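Local coordinates for protein RNA-dependent RNA polymerase (Toscana virus, PDB 6QW0) that probably cleaves capped host RNAs through its metal-dependent cap-snatching endonuclease domain, supplying primers for viral transcription, at residues L54-F66 / E185-R197. Sequence-based numbering, arbitrary orientation.
Sequences LADGQSGSTIQPF and EVNEIVFRFRLAR. With SO4 (sulfate ion), chain E.
Glu188 of helix 183-203 meets Gly60 and Thr62 of the 54-66 loop, a worked example of one carboxylate gathering the N-H groups of a turn in an irregular segment. The polar contacts centre on its two oxygens. Gly60 N donates to Glu188 OE1 almost straight (2.9 Å, 174°), on the syn side but tilted out of the carboxylate plane. Glu188 OE2 takes two bonds from Thr62: the backbone N comes from above the carboxylate plane at 3.0 Å, and OG1 lies on the anti side, only 2.6 Å away. With CG anti to the backbone N (chi1 -166°) and a bend at chi2 (72°), the Glu188 chain brings its carboxylate up to Gly60 and Thr62. A water joins Glu188 OE1 to Ser59 OG.

Arg192 reaches the same hydroxyl from the helix. Its NH1 donates to Thr62 OG1 at 3.0 Å, close to the guanidinium plane, and makes a weak bond to Thr62 O, while NH2 is held by Phe81 O of helix 77-82.

The Phe191 ring packs against the loop backbone, with Ser59 O and Gly60 N over one face and Gly60 CA 3.6 Å from Phe191 CD1. A CB on residue 60 would run into Phe191 CE1, so the lack of a side chain lets the backbone lie on the ring. Apolar contact comes from Ile63 CD1, which meets the ring edge in plane, 3.7 Å from Phe191 CE1, and also touches Leu195 CD2 at 3.9 Å.

Thr62 OG1, accepting from Arg192 and donating to Glu188, relays between opposite charges, which probably helps keep the buried carboxylate ionised. These bonds tie the loop leading into strand 66-68 to helix 183-203, the last helix of the modelled chain in this member of the PDDEXK clan.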
loop_
_atom_site.group_PDB
_atom_site.type_symbol
_atom_site.label_atom_id
_atom_site.label_comp_id
_atom_site.label_asym_id
_atom_site.label_seq_id
_atom_site.Cartn_x
_atom_site.Cartn_y
_atom_site.Cartn_z
ATOM N N LEU A 54 -9.158 -10.247 20.222
ATOM C CA LEU A 54 -9.763 -10.543 18.935
ATOM C C LEU A 54 -10.058 -12.033 18.803
ATOM O O LEU A 54 -9.287 -12.877 19.268
ATOM C CB LEU A 54 -8.847 -10.063 17.812
ATOM C CG LEU A 54 -8.386 -8.618 18.036
ATOM C CD1 LEU A 54 -7.672 -8.079 16.815
ATOM C CD2 LEU A 54 -9.560 -7.694 18.413
ATOM N N ALA A 55 -11.196 -12.347 18.189
ATOM C CA ALA A 55 -11.537 -13.734 17.914
ATOM C C ALA A 55 -10.687 -14.262 16.769
ATOM O O ALA A 55 -10.312 -13.523 15.854
ATOM C CB ALA A 55 -13.020 -13.867 17.569
ATOM N N ASP A 56 -10.377 -15.554 16.827
ATOM C CA ASP A 56 -9.582 -16.175 15.777
ATOM C C ASP A 56 -10.253 -15.974 14.424
ATOM O O ASP A 56 -11.424 -16.318 14.244
ATOM C CB ASP A 56 -9.394 -17.663 16.070
ATOM N N GLY A 57 -9.521 -15.373 13.487
ATOM C CA GLY A 57 -10.009 -15.189 12.137
ATOM C C GLY A 57 -10.867 -13.964 11.891
ATOM O O GLY A 57 -11.263 -13.735 10.740
ATOM N N GLN A 58 -11.187 -13.181 12.921
ATOM C CA GLN A 58 -11.906 -11.932 12.706
ATOM C C GLN A 58 -10.987 -10.921 12.027
ATOM O O GLN A 58 -9.769 -11.097 11.967
ATOM C CB GLN A 58 -12.412 -11.365 14.033
ATOM C CG GLN A 58 -11.321 -10.687 14.863
ATOM C CD GLN A 58 -11.871 -9.769 15.944
ATOM O OE1 GLN A 58 -12.579 -10.209 16.854
ATOM N NE2 GLN A 58 -11.563 -8.484 15.837
ATOM N N SER A 59 -11.577 -9.840 11.517
ATOM C CA SER A 59 -10.759 -8.740 11.016
ATOM C C SER A 59 -9.804 -8.255 12.101
ATOM O O SER A 59 -10.156 -8.191 13.283
ATOM C CB SER A 59 -11.635 -7.582 10.534
ATOM O OG SER A 59 -12.390 -7.951 9.393
ATOM N N GLY A 60 -8.578 -7.941 11.701
ATOM C CA GLY A 60 -7.549 -7.504 12.613
ATOM C C GLY A 60 -6.544 -8.570 12.992
ATOM O O GLY A 60 -5.610 -8.273 13.745
ATOM N N SER A 61 -6.693 -9.792 12.475
ATOM C CA SER A 61 -5.786 -10.869 12.846
ATOM C C SER A 61 -4.361 -10.617 12.379
ATOM O O SER A 61 -3.439 -11.265 12.884
ATOM C CB SER A 61 -6.269 -12.198 12.272
ATOM O OG SER A 61 -6.338 -12.127 10.860
ATOM N N THR A 62 -4.145 -9.682 11.449
ATOM C CA THR A 62 -2.773 -9.379 11.051
ATOM C C THR A 62 -2.064 -8.415 11.990
ATOM O O THR A 62 -0.882 -8.141 11.779
ATOM C CB THR A 62 -2.719 -8.783 9.637
ATOM O OG1 THR A 62 -3.383 -7.507 9.624
ATOM C CG2 THR A 62 -3.350 -9.716 8.616
ATOM N N ILE A 63 -2.738 -7.883 13.007
ATOM C CA ILE A 63 -2.135 -6.867 13.864
ATOM C C ILE A 63 -1.229 -7.541 14.885
ATOM O O ILE A 63 -1.632 -8.501 15.550
ATOM C CB ILE A 63 -3.227 -6.034 14.559
ATOM C CG1 ILE A 63 -4.058 -5.281 13.510
ATOM C CG2 ILE A 63 -2.606 -5.070 15.559
ATOM C CD1 ILE A 63 -5.398 -4.802 14.059
ATOM N N GLN A 64 -0.036 -7.020 15.037
ATOM C CA GLN A 64 0.949 -7.479 16.004
ATOM C C GLN A 64 0.787 -6.729 17.326
ATOM O O GLN A 64 0.362 -5.567 17.342
ATOM C CB GLN A 64 2.358 -7.272 15.457
ATOM C CG GLN A 64 2.612 -8.020 14.151
ATOM C CD GLN A 64 2.164 -9.466 14.212
ATOM O OE1 GLN A 64 2.724 -10.269 14.963
ATOM N NE2 GLN A 64 1.144 -9.810 13.430
ATOM N N PRO A 65 1.137 -7.364 18.448
ATOM C CA PRO A 65 0.820 -6.768 19.762
ATOM C C PRO A 65 1.675 -5.585 20.171
ATOM O O PRO A 65 1.239 -4.830 21.047
ATOM C CB PRO A 65 1.013 -7.935 20.732
ATOM C CG PRO A 65 1.893 -8.905 20.001
ATOM C CD PRO A 65 1.468 -8.793 18.570
ATOM N N PHE A 66 2.874 -5.394 19.618
ATOM C CA PHE A 66 3.776 -4.374 20.141
ATOM C C PHE A 66 4.378 -3.541 19.021
ATOM O O PHE A 66 4.869 -4.088 18.029
ATOM C CB PHE A 66 4.892 -5.010 20.968
ATOM C CG PHE A 66 4.389 -5.717 22.171
ATOM C CD1 PHE A 66 4.006 -5.006 23.292
ATOM C CD2 PHE A 66 4.251 -7.091 22.168
ATOM C CE1 PHE A 66 3.519 -5.661 24.403
ATOM C CE2 PHE A 66 3.761 -7.751 23.270
ATOM C CZ PHE A 66 3.390 -7.038 24.390
ATOM N N GLU A 185 -10.108 -9.040 2.575
ATOM C CA GLU A 185 -8.931 -8.209 2.355
ATOM C C GLU A 185 -9.270 -6.728 2.477
ATOM O O GLU A 185 -8.483 -5.952 3.031
ATOM C CB GLU A 185 -8.320 -8.519 0.980
ATOM C CG GLU A 185 -7.609 -9.869 0.932
ATOM C CD GLU A 185 -7.407 -10.417 -0.476
ATOM O OE1 GLU A 185 -7.994 -9.881 -1.434
ATOM O OE2 GLU A 185 -6.646 -11.396 -0.615
ATOM N N VAL A 186 -10.426 -6.318 1.942
ATOM C CA VAL A 186 -10.898 -4.943 2.114
ATOM C C VAL A 186 -11.073 -4.631 3.593
ATOM O O VAL A 186 -10.625 -3.588 4.086
ATOM C CB VAL A 186 -12.218 -4.737 1.351
ATOM C CG1 VAL A 186 -12.871 -3.394 1.715
ATOM C CG2 VAL A 186 -11.992 -4.857 -0.163
ATOM N N ASN A 187 -11.726 -5.542 4.313
ATOM C CA ASN A 187 -11.983 -5.338 5.737
ATOM C C ASN A 187 -10.695 -5.219 6.547
ATOM O O ASN A 187 -10.643 -4.461 7.522
ATOM C CB ASN A 187 -12.849 -6.477 6.274
ATOM C CG ASN A 187 -14.300 -6.343 5.866
ATOM O OD1 ASN A 187 -14.725 -5.310 5.343
ATOM N ND2 ASN A 187 -15.077 -7.392 6.117
ATOM N N GLU A 188 -9.648 -5.975 6.192
ATOM C CA GLU A 188 -8.410 -5.882 6.967
ATOM C C GLU A 188 -7.757 -4.515 6.797
ATOM O O GLU A 188 -7.310 -3.904 7.771
ATOM C CB GLU A 188 -7.445 -7.003 6.569
ATOM C CG GLU A 188 -6.286 -7.200 7.555
ATOM C CD GLU A 188 -6.732 -7.838 8.870
ATOM O OE1 GLU A 188 -7.879 -8.326 8.941
ATOM O OE2 GLU A 188 -5.937 -7.824 9.825
ATOM N N ILE A 189 -7.723 -4.003 5.564
ATOM C CA ILE A 189 -7.190 -2.667 5.328
ATOM C C ILE A 189 -8.000 -1.619 6.088
ATOM O O ILE A 189 -7.443 -0.770 6.795
ATOM C CB ILE A 189 -7.153 -2.376 3.815
ATOM C CG1 ILE A 189 -6.105 -3.284 3.146
ATOM C CG2 ILE A 189 -6.857 -0.905 3.551
ATOM C CD1 ILE A 189 -6.394 -3.572 1.668
ATOM N N VAL A 190 -9.327 -1.654 5.944
ATOM C CA VAL A 190 -10.172 -0.666 6.612
ATOM C C VAL A 190 -10.074 -0.806 8.131
ATOM O O VAL A 190 -9.940 0.192 8.846
ATOM C CB VAL A 190 -11.626 -0.786 6.122
ATOM C CG1 VAL A 190 -12.533 0.172 6.904
ATOM C CG2 VAL A 190 -11.720 -0.486 4.631
ATOM N N PHE A 191 -10.110 -2.035 8.638
ATOM C CA PHE A 191 -9.996 -2.245 10.085
ATOM C C PHE A 191 -8.697 -1.655 10.638
ATOM O O PHE A 191 -8.692 -0.982 11.676
ATOM C CB PHE A 191 -10.091 -3.740 10.385
ATOM C CG PHE A 191 -10.198 -4.064 11.850
ATOM C CD1 PHE A 191 -9.054 -4.245 12.614
ATOM C CD2 PHE A 191 -11.435 -4.202 12.459
ATOM C CE1 PHE A 191 -9.133 -4.554 13.960
ATOM C CE2 PHE A 191 -11.524 -4.512 13.813
ATOM C CZ PHE A 191 -10.380 -4.690 14.561
ATOM N N ARG A 192 -7.573 -1.911 9.964
ATOM C CA ARG A 192 -6.296 -1.369 10.417
ATOM C C ARG A 192 -6.261 0.154 10.310
ATOM O O ARG A 192 -5.656 0.821 11.161
ATOM C CB ARG A 192 -5.145 -1.989 9.604
ATOM C CG ARG A 192 -4.948 -3.487 9.856
ATOM C CD ARG A 192 -3.741 -4.057 9.049
ATOM N NE ARG A 192 -2.479 -3.426 9.426
ATOM C CZ ARG A 192 -1.513 -4.016 10.126
ATOM N NH1 ARG A 192 -1.643 -5.278 10.530
ATOM N NH2 ARG A 192 -0.416 -3.341 10.434
ATOM N N PHE A 193 -6.883 0.717 9.261
ATOM C CA PHE A 193 -6.933 2.170 9.103
ATOM C C PHE A 193 -7.718 2.808 10.241
ATOM O O PHE A 193 -7.283 3.813 10.815
ATOM C CB PHE A 193 -7.548 2.538 7.743
ATOM C CG PHE A 193 -7.629 4.018 7.467
ATOM C CD1 PHE A 193 -6.501 4.828 7.547
ATOM C CD2 PHE A 193 -8.833 4.596 7.075
ATOM C CE1 PHE A 193 -6.575 6.186 7.269
ATOM C CE2 PHE A 193 -8.910 5.956 6.786
ATOM C CZ PHE A 193 -7.789 6.749 6.881
ATOM N N ARG A 194 -8.863 2.222 10.590
ATOM C CA ARG A 194 -9.679 2.784 11.662
ATOM C C ARG A 194 -8.920 2.778 12.980
ATOM O O ARG A 194 -8.951 3.760 13.734
ATOM C CB ARG A 194 -10.979 2.000 11.793
ATOM C CG ARG A 194 -11.914 2.163 10.600
ATOM C CD ARG A 194 -13.146 1.313 10.791
ATOM N NE ARG A 194 -14.145 1.553 9.760
ATOM C CZ ARG A 194 -15.356 1.005 9.763
ATOM N NH1 ARG A 194 -15.715 0.184 10.749
ATOM N NH2 ARG A 194 -16.205 1.274 8.782
ATOM N N LEU A 195 -8.216 1.685 13.263
ATOM C CA LEU A 195 -7.440 1.610 14.494
ATOM C C LEU A 195 -6.284 2.599 14.465
ATOM O O LEU A 195 -5.970 3.235 15.480
ATOM C CB LEU A 195 -6.936 0.182 14.699
ATOM C CG LEU A 195 -6.077 -0.009 15.944
ATOM C CD1 LEU A 195 -6.888 0.340 17.202
ATOM C CD2 LEU A 195 -5.561 -1.435 16.008
ATOM N N ALA A 196 -5.642 2.747 13.300
ATOM C CA ALA A 196 -4.547 3.701 13.170
ATOM C C ALA A 196 -5.018 5.123 13.423
ATOM O O ALA A 196 -4.302 5.916 14.047
ATOM C CB ALA A 196 -3.907 3.576 11.790
ATOM N N ARG A 197 -6.226 5.464 12.956
ATOM C CA ARG A 197 -6.777 6.790 13.224
ATOM C C ARG A 197 -7.015 6.996 14.715
ATOM O O ARG A 197 -6.750 8.082 15.243
ATOM C CB ARG A 197 -8.081 6.987 12.458
ATOM C CG ARG A 197 -7.889 7.199 10.964
ATOM C CD ARG A 197 -9.193 7.062 10.213
ATOM N NE ARG A 197 -10.219 7.995 10.679
ATOM C CZ ARG A 197 -11.121 8.566 9.883
ATOM N NH1 ARG A 197 -11.116 8.315 8.580
ATOM N NH2 ARG A 197 -12.030 9.392 10.387
HETATM S S SO4 E . -18.882 -1.294 7.988
HETATM O O1 SO4 E . -19.581 -2.438 8.552
HETATM O O2 SO4 E . -18.686 -0.274 9.014
HETATM O O3 SO4 E . -19.670 -0.745 6.883
HETATM O O4 SO4 E . -17.589 -1.748 7.497
HETATM O O HOH W 1 -10.295 -8.948 7.537
HETATM O O HOH W 2 0.781 -4.916 12.875
#